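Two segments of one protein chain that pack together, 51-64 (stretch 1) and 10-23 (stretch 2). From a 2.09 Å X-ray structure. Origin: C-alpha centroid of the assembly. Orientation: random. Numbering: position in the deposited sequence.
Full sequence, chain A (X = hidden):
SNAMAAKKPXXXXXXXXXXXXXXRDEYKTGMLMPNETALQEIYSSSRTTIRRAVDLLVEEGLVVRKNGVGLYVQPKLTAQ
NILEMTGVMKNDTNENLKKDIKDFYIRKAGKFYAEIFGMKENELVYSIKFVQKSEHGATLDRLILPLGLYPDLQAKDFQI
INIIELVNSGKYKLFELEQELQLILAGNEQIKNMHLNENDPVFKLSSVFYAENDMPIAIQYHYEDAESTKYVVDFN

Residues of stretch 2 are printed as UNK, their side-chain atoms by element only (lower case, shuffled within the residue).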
ATOM      1  N   ARG A  51      17.019  39.113 -11.574  1.00 21.87           N
ATOM      2  CA  ARG A  51      17.661  37.794 -11.653  1.00 29.59           C
ATOM      3  C   ARG A  51      18.655  37.615 -10.506  1.00 27.22           C
ATOM      4  O   ARG A  51      18.786  36.527  -9.934  1.00 24.73           O
ATOM      5  CB  ARG A  51      18.344  37.575 -13.008  1.00 31.19           C
ATOM      6  CG  ARG A  51      19.149  36.268 -13.078  1.00 43.83           C
ATOM      7  CD  ARG A  51      19.826  36.073 -14.433  1.00 50.54           C
ATOM      8  NE  ARG A  51      20.786  37.134 -14.740  1.00 64.58           N
ATOM      9  CZ  ARG A  51      20.615  38.047 -15.693  1.00 72.77           C
ATOM     10  NH1 ARG A  51      21.543  38.976 -15.901  1.00 71.59           N
ATOM     11  NH2 ARG A  51      19.518  38.031 -16.444  1.00 75.00           N
ATOM     12  N   ARG A  52      19.336  38.700 -10.154  1.00 25.06           N
ATOM     13  CA  ARG A  52      20.284  38.679  -9.044  1.00 28.39           C
ATOM     14  C   ARG A  52      19.590  38.564  -7.687  1.00 26.49           C
ATOM     15  O   ARG A  52      20.079  37.876  -6.794  1.00 25.62           O
ATOM     16  CB  ARG A  52      21.176  39.916  -9.075  1.00 27.59           C
ATOM     17  CG  ARG A  52      22.190  39.917 -10.214  1.00 28.53           C
ATOM     18  CD  ARG A  52      22.761  41.313 -10.415  1.00 31.58           C
ATOM     19  NE  ARG A  52      23.946  41.311 -11.262  1.00 30.75           N
ATOM     20  CZ  ARG A  52      24.533  42.409 -11.725  1.00 36.18           C
ATOM     21  NH1 ARG A  52      24.026  43.610 -11.431  1.00 29.02           N
ATOM     22  NH2 ARG A  52      25.627  42.302 -12.483  1.00 30.87           N
ATOM     23  N   ALA A  53      18.467  39.256  -7.531  1.00 23.19           N
ATOM     24  CA  ALA A  53      17.688  39.165  -6.304  1.00 27.21           C
ATOM     25  C   ALA A  53      17.216  37.726  -6.103  1.00 29.12           C
ATOM     26  O   ALA A  53      17.353  37.166  -5.015  1.00 32.08           O
ATOM     27  CB  ALA A  53      16.488  40.115  -6.356  1.00 24.32           C
ATOM     28  N   VAL A  54      16.662  37.138  -7.161  1.00 24.59           N
ATOM     29  CA  VAL A  54      16.154  35.775  -7.101  1.00 25.34           C
ATOM     30  C   VAL A  54      17.293  34.777  -6.828  1.00 31.89           C
ATOM     31  O   VAL A  54      17.145  33.894  -5.986  1.00 32.56           O
ATOM     32  CB  VAL A  54      15.352  35.391  -8.380  1.00 27.64           C
ATOM     33  CG1 VAL A  54      14.929  33.912  -8.345  1.00 31.24           C
ATOM     34  CG2 VAL A  54      14.119  36.280  -8.529  1.00 31.95           C
ATOM     35  N   ASP A  55      18.426  34.930  -7.522  1.00 28.19           N
ATOM     36  CA  ASP A  55      19.597  34.075  -7.268  1.00 33.67           C
ATOM     37  C   ASP A  55      19.912  34.052  -5.778  1.00 31.95           C
ATOM     38  O   ASP A  55      20.228  33.011  -5.210  1.00 28.96           O
ATOM     39  CB  ASP A  55      20.844  34.585  -7.994  1.00 27.99           C
ATOM     40  CG  ASP A  55      20.843  34.281  -9.473  1.00 36.86           C
ATOM     41  OD1 ASP A  55      19.929  33.583  -9.966  1.00 40.83           O
ATOM     42  OD2 ASP A  55      21.782  34.758 -10.149  1.00 43.12           O
ATOM     43  N   LEU A  56      19.847  35.224  -5.161  1.00 29.76           N
ATOM     44  CA  LEU A  56      20.091  35.368  -3.732  1.00 33.58           C
ATOM     45  C   LEU A  56      19.054  34.587  -2.920  1.00 36.97           C
ATOM     46  O   LEU A  56      19.392  33.918  -1.939  1.00 34.82           O
ATOM     47  CB  LEU A  56      20.050  36.850  -3.353  1.00 35.18           C
ATOM     48  CG  LEU A  56      20.760  37.336  -2.093  1.00 47.32           C
ATOM     49  CD1 LEU A  56      20.594  38.844  -1.962  1.00 43.52           C
ATOM     50  CD2 LEU A  56      20.218  36.643  -0.862  1.00 56.04           C
ATOM     51  N   LEU A  57      17.788  34.679  -3.321  1.00 29.12           N
ATOM     52  CA  LEU A  57      16.726  33.962  -2.625  1.00 32.41           C
ATOM     53  C   LEU A  57      16.868  32.451  -2.801  1.00 31.67           C
ATOM     54  O   LEU A  57      16.652  31.684  -1.863  1.00 33.92           O
ATOM     55  CB  LEU A  57      15.354  34.443  -3.095  1.00 26.40           C
ATOM     56  CG  LEU A  57      15.140  35.933  -2.819  1.00 32.44           C
ATOM     57  CD1 LEU A  57      13.876  36.427  -3.507  1.00 33.56           C
ATOM     58  CD2 LEU A  57      15.088  36.190  -1.329  1.00 28.01           C
ATOM     59  N   VAL A  58      17.240  32.032  -4.006  1.00 28.25           N
ATOM     60  CA  VAL A  58      17.458  30.617  -4.282  1.00 26.14           C
ATOM     61  C   VAL A  58      18.607  30.073  -3.426  1.00 36.74           C
ATOM     62  O   VAL A  58      18.497  28.996  -2.833  1.00 39.39           O
ATOM     63  CB  VAL A  58      17.754  30.369  -5.767  1.00 23.36           C
ATOM     64  CG1 VAL A  58      18.324  28.942  -5.984  1.00 30.32           C
ATOM     65  CG2 VAL A  58      16.497  30.586  -6.599  1.00 23.32           C
ATOM     66  N   GLU A  59      19.696  30.832  -3.360  1.00 34.35           N
ATOM     67  CA  GLU A  59      20.871  30.459  -2.582  1.00 37.46           C
ATOM     68  C   GLU A  59      20.517  30.318  -1.106  1.00 45.70           C
ATOM     69  O   GLU A  59      21.033  29.437  -0.415  1.00 41.02           O
ATOM     70  CB  GLU A  59      21.978  31.500  -2.765  1.00 46.71           C
ATOM     71  CG  GLU A  59      23.181  31.304  -1.865  1.00 58.03           C
ATOM     72  CD  GLU A  59      24.198  32.421  -2.001  1.00 77.70           C
ATOM     73  OE1 GLU A  59      24.016  33.300  -2.875  1.00 84.62           O
ATOM     74  OE2 GLU A  59      25.183  32.424  -1.232  1.00 88.39           O
ATOM     75  N   GLU A  60      19.626  31.186  -0.633  1.00 40.18           N
ATOM     76  CA  GLU A  60      19.171  31.156   0.751  1.00 42.94           C
ATOM     77  C   GLU A  60      18.135  30.059   0.987  1.00 44.75           C
ATOM     78  O   GLU A  60      17.699  29.846   2.114  1.00 43.47           O
ATOM     79  CB  GLU A  60      18.593  32.513   1.163  1.00 49.11           C
ATOM     80  CG  GLU A  60      19.635  33.568   1.498  1.00 68.76           C
ATOM     81  CD  GLU A  60      19.023  34.939   1.767  1.00 84.52           C
ATOM     82  OE1 GLU A  60      18.000  35.271   1.132  1.00 91.40           O
ATOM     83  OE2 GLU A  60      19.567  35.687   2.609  1.00 87.66           O
ATOM     84  N   GLY A  61      17.742  29.371  -0.082  1.00 39.32           N
ATOM     85  CA  GLY A  61      16.770  28.297   0.010  1.00 42.99           C
ATOM     86  C   GLY A  61      15.349  28.768   0.276  1.00 46.68           C
ATOM     87  O   GLY A  61      14.554  28.041   0.858  1.00 35.78           O
ATOM     88  N   LEU A  62      15.024  29.983  -0.155  1.00 42.45           N
ATOM     89  CA  LEU A  62      13.703  30.550   0.089  1.00 40.52           C
ATOM     90  C   LEU A  62      12.763  30.408  -1.104  1.00 38.50           C
ATOM     91  O   LEU A  62      11.549  30.412  -0.941  1.00 38.73           O
ATOM     92  CB  LEU A  62      13.829  32.019   0.486  1.00 40.38           C
ATOM     93  CG  LEU A  62      14.689  32.213   1.734  1.00 47.22           C
ATOM     94  CD1 LEU A  62      15.053  33.676   1.937  1.00 37.32           C
ATOM     95  CD2 LEU A  62      13.968  31.651   2.949  1.00 51.92           C
ATOM     96  N   VAL A  63      13.327  30.292  -2.303  1.00 31.34           N
ATOM     97  CA  VAL A  63      12.530  30.120  -3.506  1.00 30.50           C
ATOM     98  C   VAL A  63      13.252  29.185  -4.456  1.00 25.09           C
ATOM     99  O   VAL A  63      14.443  28.918  -4.307  1.00 29.25           O
ATOM    100  CB  VAL A  63      12.277  31.470  -4.260  1.00 38.49           C
ATOM    101  CG1 VAL A  63      12.020  32.603  -3.295  1.00 31.68           C
ATOM    102  CG2 VAL A  63      13.443  31.799  -5.154  1.00 45.56           C
ATOM    103  N   VAL A  64      12.532  28.700  -5.451  1.00 31.56           N
ATOM    104  CA  VAL A  64      13.128  27.839  -6.455  1.00 35.73           C
ATOM    105  C   VAL A  64      12.545  28.209  -7.812  1.00 31.86           C
ATOM    106  O   VAL A  64      11.378  28.597  -7.913  1.00 34.56           O
ATOM    107  CB  VAL A  64      12.869  26.341  -6.132  1.00 39.74           C
ATOM    108  CG1 VAL A  64      11.382  26.090  -5.929  1.00 38.80           C
ATOM    109  CG2 VAL A  64      13.434  25.445  -7.228  1.00 34.37           C
ATOM    110  N   UNK A  10      21.248  47.291  -5.042  1.00 30.61           N
ATOM    111  CA  UNK A  10      19.815  47.227  -5.313  1.00 33.33           C
ATOM    112  C   UNK A  10      19.229  45.804  -5.340  1.00 28.06           C
ATOM    113  O   UNK A  10      18.133  45.567  -4.832  1.00 30.45           O
ATOM    114  c   UNK A  10      17.213  48.731  -5.885  1.00 37.75           C
ATOM    115  c   UNK A  10      17.991  47.963  -6.949  1.00 34.80           C
ATOM    116  c   UNK A  10      17.734  48.527  -8.342  1.00 34.14           C
ATOM    117  c   UNK A  10      19.487  47.958  -6.622  1.00 29.49           C
ATOM    118  N   UNK A  11      19.945  44.854  -5.927  1.00 25.27           N
ATOM    119  CA  UNK A  11      19.418  43.489  -5.943  1.00 28.16           C
ATOM    120  C   UNK A  11      19.207  42.959  -4.520  1.00 28.92           C
ATOM    121  O   UNK A  11      18.247  42.233  -4.255  1.00 29.48           O
ATOM    122  c   UNK A  11      23.940  42.581  -5.778  1.00 34.64           C
ATOM    123  c   UNK A  11      22.722  42.944  -6.352  1.00 26.36           C
ATOM    124  c   UNK A  11      24.035  41.417  -5.024  1.00 37.68           C
ATOM    125  c   UNK A  11      20.275  42.544  -6.796  1.00 23.46           C
ATOM    126  c   UNK A  11      21.697  40.993  -5.416  1.00 30.18           C
ATOM    127  c   UNK A  11      21.590  42.159  -6.165  1.00 31.12           C
ATOM    128  c   UNK A  11      22.911  40.618  -4.845  1.00 36.16           C
ATOM    129  N   UNK A  12      20.086  43.346  -3.599  1.00 28.04           N
ATOM    130  CA  UNK A  12      19.940  42.914  -2.208  1.00 34.15           C
ATOM    131  C   UNK A  12      18.756  43.600  -1.536  1.00 31.73           C
ATOM    132  O   UNK A  12      18.048  42.983  -0.738  1.00 37.43           O
ATOM    133  c   UNK A  12      22.334  42.195  -1.664  1.00 47.12           C
ATOM    134  o   UNK A  12      23.498  43.339   0.080  1.00 58.06           O
ATOM    135  o   UNK A  12      24.651  41.937  -1.159  1.00 66.59           O
ATOM    136  c   UNK A  12      21.215  43.177  -1.405  1.00 38.14           C
ATOM    137  c   UNK A  12      23.583  42.513  -0.856  1.00 58.77           C
ATOM    138  N   UNK A  13      18.547  44.875  -1.852  1.00 32.37           N
ATOM    139  CA  UNK A  13      17.390  45.592  -1.320  1.00 31.76           C
ATOM    140  C   UNK A  13      16.111  44.900  -1.783  1.00 32.49           C
ATOM    141  O   UNK A  13      15.203  44.640  -0.988  1.00 36.04           O
ATOM    142  c   UNK A  13      16.093  47.765  -1.284  1.00 42.15           C
ATOM    143  c   UNK A  13      18.591  47.794  -1.192  1.00 40.34           C
ATOM    144  c   UNK A  13      17.378  47.078  -1.750  1.00 40.46           C
ATOM    145  N   UNK A  14      16.061  44.571  -3.071  1.00 30.44           N
ATOM    146  CA  UNK A  14      14.895  43.901  -3.638  1.00 25.23           C
ATOM    147  C   UNK A  14      14.704  42.477  -3.096  1.00 31.38           C
ATOM    148  O   UNK A  14      13.585  42.079  -2.790  1.00 28.71           O
ATOM    149  c   UNK A  14      14.908  43.948  -5.185  1.00 30.13           C
ATOM    150  c   UNK A  14      14.704  45.536  -7.143  1.00 37.28           C
ATOM    151  c   UNK A  14      14.687  45.391  -5.655  1.00 33.89           C
ATOM    152  c   UNK A  14      13.819  43.060  -5.771  1.00 26.31           C
ATOM    153  N   UNK A  15      15.791  41.724  -2.944  1.00 30.10           N
ATOM    154  CA  UNK A  15      15.689  40.396  -2.326  1.00 29.50           C
ATOM    155  C   UNK A  15      15.069  40.479  -0.924  1.00 30.27           C
ATOM    156  O   UNK A  15      14.235  39.653  -0.558  1.00 34.43           O
ATOM    157  c   UNK A  15      17.067  39.712  -2.265  1.00 25.54           C
ATOM    158  N   UNK A  16      15.483  41.476  -0.147  1.00 33.11           N
ATOM    159  CA  UNK A  16      14.940  41.684   1.199  1.00 42.38           C
ATOM    160  C   UNK A  16      13.434  41.937   1.187  1.00 40.08           C
ATOM    161  O   UNK A  16      12.710  41.468   2.063  1.00 42.99           O
ATOM    162  o   UNK A  16      17.019  42.579   2.097  1.00 57.24           O
ATOM    163  c   UNK A  16      15.643  42.854   1.894  1.00 45.52           C
ATOM    164  N   UNK A  17      12.968  42.690   0.194  1.00 37.90           N
ATOM    165  CA  UNK A  17      11.546  42.994   0.073  1.00 40.30           C
ATOM    166  C   UNK A  17      10.745  41.757  -0.320  1.00 41.14           C
ATOM    167  O   UNK A  17       9.647  41.528   0.193  1.00 40.59           O
ATOM    168  c   UNK A  17      12.150  46.969  -2.443  1.00 57.21           C
ATOM    169  n   UNK A  17      11.787  48.294  -3.052  1.00 57.19           N
ATOM    170  c   UNK A  17      11.350  46.674  -1.180  1.00 52.35           C
ATOM    171  c   UNK A  17      11.316  44.147  -0.914  1.00 41.23           C
ATOM    172  c   UNK A  17      11.904  45.478  -0.426  1.00 44.61           C
ATOM    173  N   UNK A  18      11.293  40.949  -1.222  1.00 38.77           N
ATOM    174  CA  UNK A  18      10.636  39.696  -1.578  1.00 36.12           C
ATOM    175  C   UNK A  18      10.604  38.758  -0.372  1.00 44.46           C
ATOM    176  O   UNK A  18       9.608  38.077  -0.124  1.00 42.87           O
ATOM    177  c   UNK A  18      11.319  39.006  -2.766  1.00 29.01           C
ATOM    178  c   UNK A  18      12.215  39.621  -5.050  1.00 29.20           C
ATOM    179  c   UNK A  18      10.700  37.608  -3.007  1.00 24.15           C
ATOM    180  c   UNK A  18      11.173  39.877  -4.014  1.00 32.62           C
ATOM    181  N   UNK A  19      11.701  38.732   0.374  1.00 47.56           N
ATOM    182  CA  UNK A  19      11.781  37.935   1.591  1.00 49.41           C
ATOM    183  C   UNK A  19      10.689  38.368   2.575  1.00 50.57           C
ATOM    184  O   UNK A  19      10.044  37.532   3.205  1.00 44.70           O
ATOM    185  c   UNK A  19      15.074  37.114   3.497  1.00 59.22           C
ATOM    186  c   UNK A  19      15.959  37.653   2.380  1.00 63.35           C
ATOM    187  n   UNK A  19      17.280  38.120   2.892  1.00 72.17           N
ATOM    188  c   UNK A  19      13.647  36.897   3.013  1.00 59.13           C
ATOM    189  c   UNK A  19      13.163  38.095   2.220  1.00 52.17           C
ATOM    190  N   UNK A  20      10.484  39.677   2.698  1.00 47.44           N
ATOM    191  CA  UNK A  20       9.429  40.210   3.559  1.00 57.21           C
ATOM    192  C   UNK A  20       8.065  39.675   3.143  1.00 60.25           C
ATOM    193  O   UNK A  20       7.281  39.230   3.981  1.00 59.87           O
ATOM    194  c   UNK A  20       9.408  41.741   3.521  1.00 61.86           C
ATOM    195  c   UNK A  20      10.649  42.358   4.137  1.00 68.49           C
ATOM    196  o   UNK A  20      11.395  41.634   4.832  1.00 66.84           O
ATOM    197  o   UNK A  20      10.879  43.570   3.924  1.00 72.94           O
ATOM    198  N   UNK A  21       7.788  39.731   1.845  1.00 56.66           N
ATOM    199  CA  UNK A  21       6.526  39.237   1.310  1.00 55.53           C
ATOM    200  C   UNK A  21       6.344  37.758   1.622  1.00 57.78           C
ATOM    201  O   UNK A  21       5.245  37.314   1.957  1.00 59.16           O
ATOM    202  c   UNK A  21       6.455  39.468  -0.197  1.00 51.86           C
ATOM    203  o   UNK A  21       6.492  40.855  -0.490  1.00 46.85           O
ATOM    204  N   UNK A  22       7.426  36.998   1.504  1.00 51.89           N
ATOM    205  CA  UNK A  22       7.393  35.576   1.817  1.00 57.30           C
ATOM    206  C   UNK A  22       7.085  35.363   3.295  1.00 66.16           C
ATOM    207  O   UNK A  22       6.298  34.489   3.652  1.00 63.14           O
ATOM    208  c   UNK A  22       8.719  34.883   1.443  1.00 50.04           C
ATOM    209  c   UNK A  22       8.882  34.862  -0.079  1.00 47.16           C
ATOM    210  c   UNK A  22       8.765  33.463   2.007  1.00 43.64           C
ATOM    211  c   UNK A  22      10.133  34.181  -0.559  1.00 44.52           C
ATOM    212  N   UNK A  23       7.695  36.178   4.150  1.00 68.92           N
ATOM    213  CA  UNK A  23       7.496  36.065   5.590  1.00 71.72           C
ATOM    214  C   UNK A  23       6.064  36.361   6.027  1.00 77.03           C
ATOM    215  O   UNK A  23       5.602  35.842   7.044  1.00 79.82           O
ATOM    216  c   UNK A  23       9.902  36.487   6.260  1.00 71.36           C
ATOM    217  n   UNK A  23      10.846  37.364   6.588  1.00 73.32           N
ATOM    218  o   UNK A  23      10.160  35.336   5.910  1.00 72.07           O
ATOM    219  c   UNK A  23       8.469  36.974   6.343  1.00 68.25           C
TER

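Position 10 carries four carbons forked at the second, none in contact with stretch 1: L10, outside the contact. Position 11 has one carbon and then a ring of six carbons, set beside R52 and L56, which makes it phenylalanine. F11 (chi1 p) points toward stretch 1; its CB lies 3.6 Å from CB of R52, and its CE1 is 4.1 Å from CD1 of L56.

Position 12 has three carbons, the third bearing two oxygens, and touches L56: E12. Its CA-to-CB bond points away, yet the CG of E12 still lies 3.8 Å from CD1 of L56. Position 13, one carbon carrying two more, faces away and makes no contact: V13. Position 14 holds four carbons forked at the first, one arm two carbons long, and touches A53, hence I14, whose CG2 is 4.0 Å from CB of A53.

Position 15 has a single carbon, in contact with A53, L56 and L57, so it is alanine. The CB of A15 meets CD1 of L56 at 3.6 Å and CB of A53 at 4.2 Å. Position 16, one carbon and one oxygen, is turned away: S16. Position 17, four carbons in a row ending in nitrogen, lies out of reach: K17.

Position 18 repeats the four-carbon pattern forked at the first atom, against A53 and L57: I18. The CG2 of I18 packs 3.4 Å from CD1 of L57. Position 19 is another four-carbon row ending in nitrogen, touching L57, E60 and L62, so lysine. The CA-to-CB bond of K19 points sideways to stretch 1, but the end of the side chain comes nearer: CG of K19 lies 3.7 Å from CD1 of L62, and its NZ reaches OE2 of E60 at 3.4 Å, a salt bridge with a weak hydrogen bond.

Position 20, two carbons with two oxygens on the second, is D20; position 21, one carbon and one oxygen, is S21. Both are out of reach. Position 22 again has four carbons forked at the first, near L62 and V63: I22, whose CD1 is 3.7 Å from CG1 of V63. Position 23 has two carbons, the second bearing one oxygen and one nitrogen, and makes no contact: N23, poorly ordered.

The contact is mainly apolar and buries 597 Å² over both sides. The helix axes cross at -56° and approach to 8.0 Å. Small side chains accompany the tightest backbone approach: the CA atoms of A53 and A15 are 4.6 Å apart, and CB of A53 sits 3.5 Å from the backbone O of F11. L56 and L57 both reach A15, while I22 extends the packing beyond the first helix to L62 and V63. The K19–E60 salt bridge adds a polar link to this apolar packing.

Stretch 2 (10-23) LFEVIASKIKDSIN
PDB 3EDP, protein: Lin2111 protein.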